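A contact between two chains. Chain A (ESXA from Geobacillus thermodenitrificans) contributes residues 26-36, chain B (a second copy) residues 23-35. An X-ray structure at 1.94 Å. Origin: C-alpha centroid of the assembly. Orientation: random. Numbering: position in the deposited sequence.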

# COMPACT_ATOMS: atom_id res chain seq x y z
N SER A 26 3.05 0.60 -8.65
CA SER A 26 2.88 2.05 -8.55
C SER A 26 1.80 2.47 -7.52
O SER A 26 1.95 3.51 -6.88
CB SER A 26 2.66 2.73 -9.91
OG SER A 26 1.47 2.27 -10.51
N ASN A 27 0.74 1.67 -7.37
CA ASN A 27 -0.19 1.85 -6.24
C ASN A 27 0.51 1.89 -4.85
O ASN A 27 0.11 2.68 -3.97
CB ASN A 27 -1.29 0.78 -6.24
CG ASN A 27 -2.29 0.96 -7.37
OD1 ASN A 27 -2.45 2.05 -7.92
ND2 ASN A 27 -2.97 -0.12 -7.72
N VAL A 28 1.55 1.08 -4.68
CA VAL A 28 2.30 1.04 -3.42
C VAL A 28 3.16 2.30 -3.26
O VAL A 28 3.22 2.90 -2.19
CB VAL A 28 3.16 -0.23 -3.25
CG1 VAL A 28 4.04 -0.14 -2.01
CG2 VAL A 28 2.28 -1.50 -3.14
N THR A 29 3.86 2.68 -4.33
CA THR A 29 4.62 3.93 -4.31
C THR A 29 3.74 5.12 -4.04
O THR A 29 4.10 5.97 -3.23
CB THR A 29 5.35 4.14 -5.65
OG1 THR A 29 6.28 3.07 -5.82
CG2 THR A 29 6.10 5.49 -5.66
N GLU A 30 2.60 5.18 -4.72
CA GLU A 30 1.67 6.28 -4.57
C GLU A 30 1.05 6.35 -3.16
O GLU A 30 0.85 7.45 -2.60
CB GLU A 30 0.59 6.24 -5.65
CG GLU A 30 1.10 6.72 -7.00
CD GLU A 30 0.18 6.39 -8.15
OE1 GLU A 30 -0.95 5.88 -7.91
OE2 GLU A 30 0.60 6.64 -9.31
N LEU A 31 0.78 5.18 -2.60
CA LEU A 31 0.35 5.06 -1.19
C LEU A 31 1.39 5.62 -0.21
O LEU A 31 1.05 6.41 0.66
CB LEU A 31 0.04 3.61 -0.84
CG LEU A 31 -0.38 3.30 0.61
CD1 LEU A 31 -1.60 4.12 1.01
CD2 LEU A 31 -0.67 1.81 0.71
N ILE A 32 2.65 5.19 -0.35
CA ILE A 32 3.73 5.67 0.50
C ILE A 32 3.79 7.20 0.46
O ILE A 32 4.02 7.81 1.50
CB ILE A 32 5.12 5.09 0.13
CG1 ILE A 32 5.13 3.58 0.29
CG2 ILE A 32 6.23 5.65 1.02
CD1 ILE A 32 6.16 2.91 -0.61
N ALA A 33 3.58 7.79 -0.73
CA ALA A 33 3.65 9.24 -0.88
C ALA A 33 2.49 9.92 -0.15
O ALA A 33 2.67 10.96 0.50
CB ALA A 33 3.67 9.65 -2.35
N ARG A 34 1.30 9.33 -0.23
CA ARG A 34 0.16 9.88 0.49
C ARG A 34 0.38 9.78 2.02
O ARG A 34 0.07 10.73 2.76
CB ARG A 34 -1.17 9.26 0.03
CG ARG A 34 -1.55 9.60 -1.42
CD ARG A 34 -2.98 9.23 -1.77
NE ARG A 34 -3.28 7.82 -1.46
CZ ARG A 34 -3.08 6.81 -2.31
NH1 ARG A 34 -2.57 7.06 -3.52
NH2 ARG A 34 -3.36 5.57 -1.95
N LEU A 35 0.92 8.65 2.48
CA LEU A 35 1.14 8.41 3.92
C LEU A 35 2.26 9.32 4.47
O LEU A 35 2.21 9.78 5.61
CB LEU A 35 1.52 6.95 4.13
CG LEU A 35 0.35 5.95 3.98
CD1 LEU A 35 0.84 4.56 4.38
CD2 LEU A 35 -0.86 6.40 4.81
N ASP A 36 3.28 9.56 3.66
CA ASP A 36 4.34 10.52 3.98
C ASP A 36 3.78 11.90 4.26
O ASP A 36 4.11 12.48 5.28
CB ASP A 36 5.41 10.59 2.87
CG ASP A 36 6.39 9.41 2.92
OD1 ASP A 36 6.33 8.59 3.87
OD2 ASP A 36 7.23 9.31 2.00
N VAL B 23 -9.53 5.78 5.09
CA VAL B 23 -9.44 5.45 3.68
C VAL B 23 -8.15 4.69 3.35
O VAL B 23 -8.17 3.65 2.65
CB VAL B 23 -9.56 6.74 2.79
CG1 VAL B 23 -9.12 6.46 1.35
CG2 VAL B 23 -10.97 7.31 2.86
N GLU B 24 -7.01 5.18 3.82
CA GLU B 24 -5.76 4.51 3.47
C GLU B 24 -5.66 3.13 4.13
O GLU B 24 -5.09 2.22 3.54
CB GLU B 24 -4.52 5.40 3.74
CG GLU B 24 -4.46 6.71 2.93
CD GLU B 24 -4.64 6.57 1.41
OE1 GLU B 24 -4.55 5.45 0.84
OE2 GLU B 24 -4.88 7.59 0.75
N SER B 25 -6.26 2.95 5.31
CA SER B 25 -6.30 1.62 5.88
C SER B 25 -7.04 0.65 4.92
O SER B 25 -6.55 -0.45 4.67
CB SER B 25 -6.99 1.60 7.25
OG SER B 25 -7.08 0.25 7.69
N SER B 26 -8.19 1.07 4.40
CA SER B 26 -8.96 0.25 3.42
C SER B 26 -8.17 -0.06 2.17
O SER B 26 -8.18 -1.21 1.70
CB SER B 26 -10.25 0.96 2.99
OG SER B 26 -11.01 1.28 4.14
N ASN B 27 -7.50 0.95 1.61
CA ASN B 27 -6.61 0.73 0.50
C ASN B 27 -5.52 -0.32 0.74
O ASN B 27 -5.20 -1.07 -0.18
CB ASN B 27 -5.97 2.04 0.01
CG ASN B 27 -7.00 3.02 -0.52
OD1 ASN B 27 -8.06 2.63 -0.99
ND2 ASN B 27 -6.69 4.30 -0.43
N VAL B 28 -4.96 -0.36 1.96
CA VAL B 28 -3.96 -1.38 2.33
C VAL B 28 -4.55 -2.80 2.31
O VAL B 28 -3.95 -3.70 1.69
CB VAL B 28 -3.25 -1.10 3.70
CG1 VAL B 28 -2.41 -2.29 4.18
CG2 VAL B 28 -2.38 0.13 3.58
N THR B 29 -5.70 -3.03 2.96
CA THR B 29 -6.24 -4.39 2.99
C THR B 29 -6.78 -4.83 1.62
O THR B 29 -6.59 -5.99 1.22
CB THR B 29 -7.29 -4.63 4.11
OG1 THR B 29 -8.29 -3.63 4.03
CG2 THR B 29 -6.60 -4.60 5.51
N GLU B 30 -7.36 -3.89 0.87
CA GLU B 30 -7.78 -4.18 -0.51
C GLU B 30 -6.59 -4.59 -1.36
O GLU B 30 -6.66 -5.56 -2.13
CB GLU B 30 -8.58 -3.01 -1.09
CG GLU B 30 -9.92 -2.87 -0.38
CD GLU B 30 -10.61 -1.58 -0.70
OE1 GLU B 30 -10.18 -0.91 -1.65
OE2 GLU B 30 -11.60 -1.25 -0.02
N LEU B 31 -5.49 -3.86 -1.22
CA LEU B 31 -4.27 -4.20 -1.95
C LEU B 31 -3.73 -5.58 -1.57
O LEU B 31 -3.39 -6.38 -2.42
CB LEU B 31 -3.21 -3.11 -1.70
CG LEU B 31 -1.77 -3.35 -2.14
CD1 LEU B 31 -1.62 -3.31 -3.66
CD2 LEU B 31 -0.93 -2.25 -1.49
N ILE B 32 -3.67 -5.87 -0.29
CA ILE B 32 -3.22 -7.18 0.13
C ILE B 32 -4.08 -8.31 -0.45
O ILE B 32 -3.56 -9.29 -0.97
CB ILE B 32 -3.10 -7.29 1.66
CG1 ILE B 32 -1.95 -6.39 2.15
CG2 ILE B 32 -2.83 -8.74 2.07
CD1 ILE B 32 -0.61 -6.61 1.43
N ALA B 33 -5.39 -8.14 -0.41
CA ALA B 33 -6.32 -9.09 -1.00
C ALA B 33 -6.03 -9.28 -2.49
O ALA B 33 -5.99 -10.41 -2.97
CB ALA B 33 -7.75 -8.62 -0.78
N ARG B 34 -5.82 -8.20 -3.23
CA ARG B 34 -5.48 -8.31 -4.66
C ARG B 34 -4.13 -9.00 -4.92
O ARG B 34 -4.03 -9.88 -5.80
CB ARG B 34 -5.52 -6.95 -5.37
CG ARG B 34 -6.88 -6.27 -5.40
CD ARG B 34 -6.85 -5.07 -6.35
NE ARG B 34 -5.83 -4.06 -6.01
CZ ARG B 34 -6.00 -3.06 -5.14
NH1 ARG B 34 -7.15 -2.91 -4.49
NH2 ARG B 34 -5.02 -2.18 -4.94
N LEU B 35 -3.11 -8.61 -4.16
CA LEU B 35 -1.82 -9.29 -4.22
C LEU B 35 -1.89 -10.76 -3.78
O LEU B 35 -1.17 -11.59 -4.29
CB LEU B 35 -0.77 -8.56 -3.37
CG LEU B 35 -0.47 -7.12 -3.80
CD1 LEU B 35 0.59 -6.55 -2.85
CD2 LEU B 35 0.03 -7.09 -5.24

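How do two copies of the same helix pack here? They run nearly antiparallel, with 158° between their N-to-C directions, and their axes come no closer than 11.5 Å. At that separation the backbones do not touch, and side chains must fill the gap. The two stretches together bury 383 Å², about half of it on Glu24(B), Leu31(A) and Leu31(B), whose CA-to-CB bonds all point toward the opposing helix.

What does Glu24(B), the residue with the largest covered area, do with its charge? It meets Arg34(A) in a two-pronged salt bridge: Arg34(A) NE donates to Glu24(B) OE2 at 2.7 Å, and Arg34(A) NH2 donates to Glu24(B) OE1 at 3.0 Å. The carboxylate approaches the edge of the guanidinium, near its plane, so two N-H groups can address two oxygens at good angles, 156° and 167°. Glu24(B) folds back through chi1 and chi2 both in m, and the same OE1 accepts a hydrogen bond from Asn27(B) ND2 at 2.7 Å, one helical turn along its own chain. A carboxylate suits this buried place because its oxygens are so well supplied with donors. Arg34(A) itself stays exposed, its long side chain reaching across to the glutamate.

Where does Leu31(A) sit? Its side chain (chi1 t, chi2 p) lies between polar and apolar neighbours. Leu31(A) CD2 packs against Val28(B) CG2 at 3.7 Å, while Leu31(A) CD1 lies 3.2 Å from Glu24(B) OE1, a close contact but not a hydrogen bond, since a methyl carbon is no conventional donor. Beside it, Leu35(A) starts sideways from its helix, yet its end comes nearer, bringing Leu35(A) CD2 to 3.9 Å from Glu24(B) CB. The glutamate thus touches leucine at both CB and OE1, while its carboxylate also binds arginine.

Does Leu31(B) repeat the arrangement from the other side? In its apolar part, yes: it also adopts chi1 t and chi2 p, and Leu31(B) CD2 rests 3.7 Å from Val28(A) CG2, mirroring the first leucine–valine pair. Both valines have chi1 in t and point sideways, offering compact branched surfaces to the leucines. Asn27(A) ND2 and Arg34(B) NH2 stand 4.0 Å apart, much as Arg34(A) NH2 and Asn27(B) ND2 stand at 3.9 Å; neither pair is hydrogen-bonded. These polar groups border the apolar pairs, and Arg34(B) NE and NH2 find hydrogen bonds elsewhere in the structure.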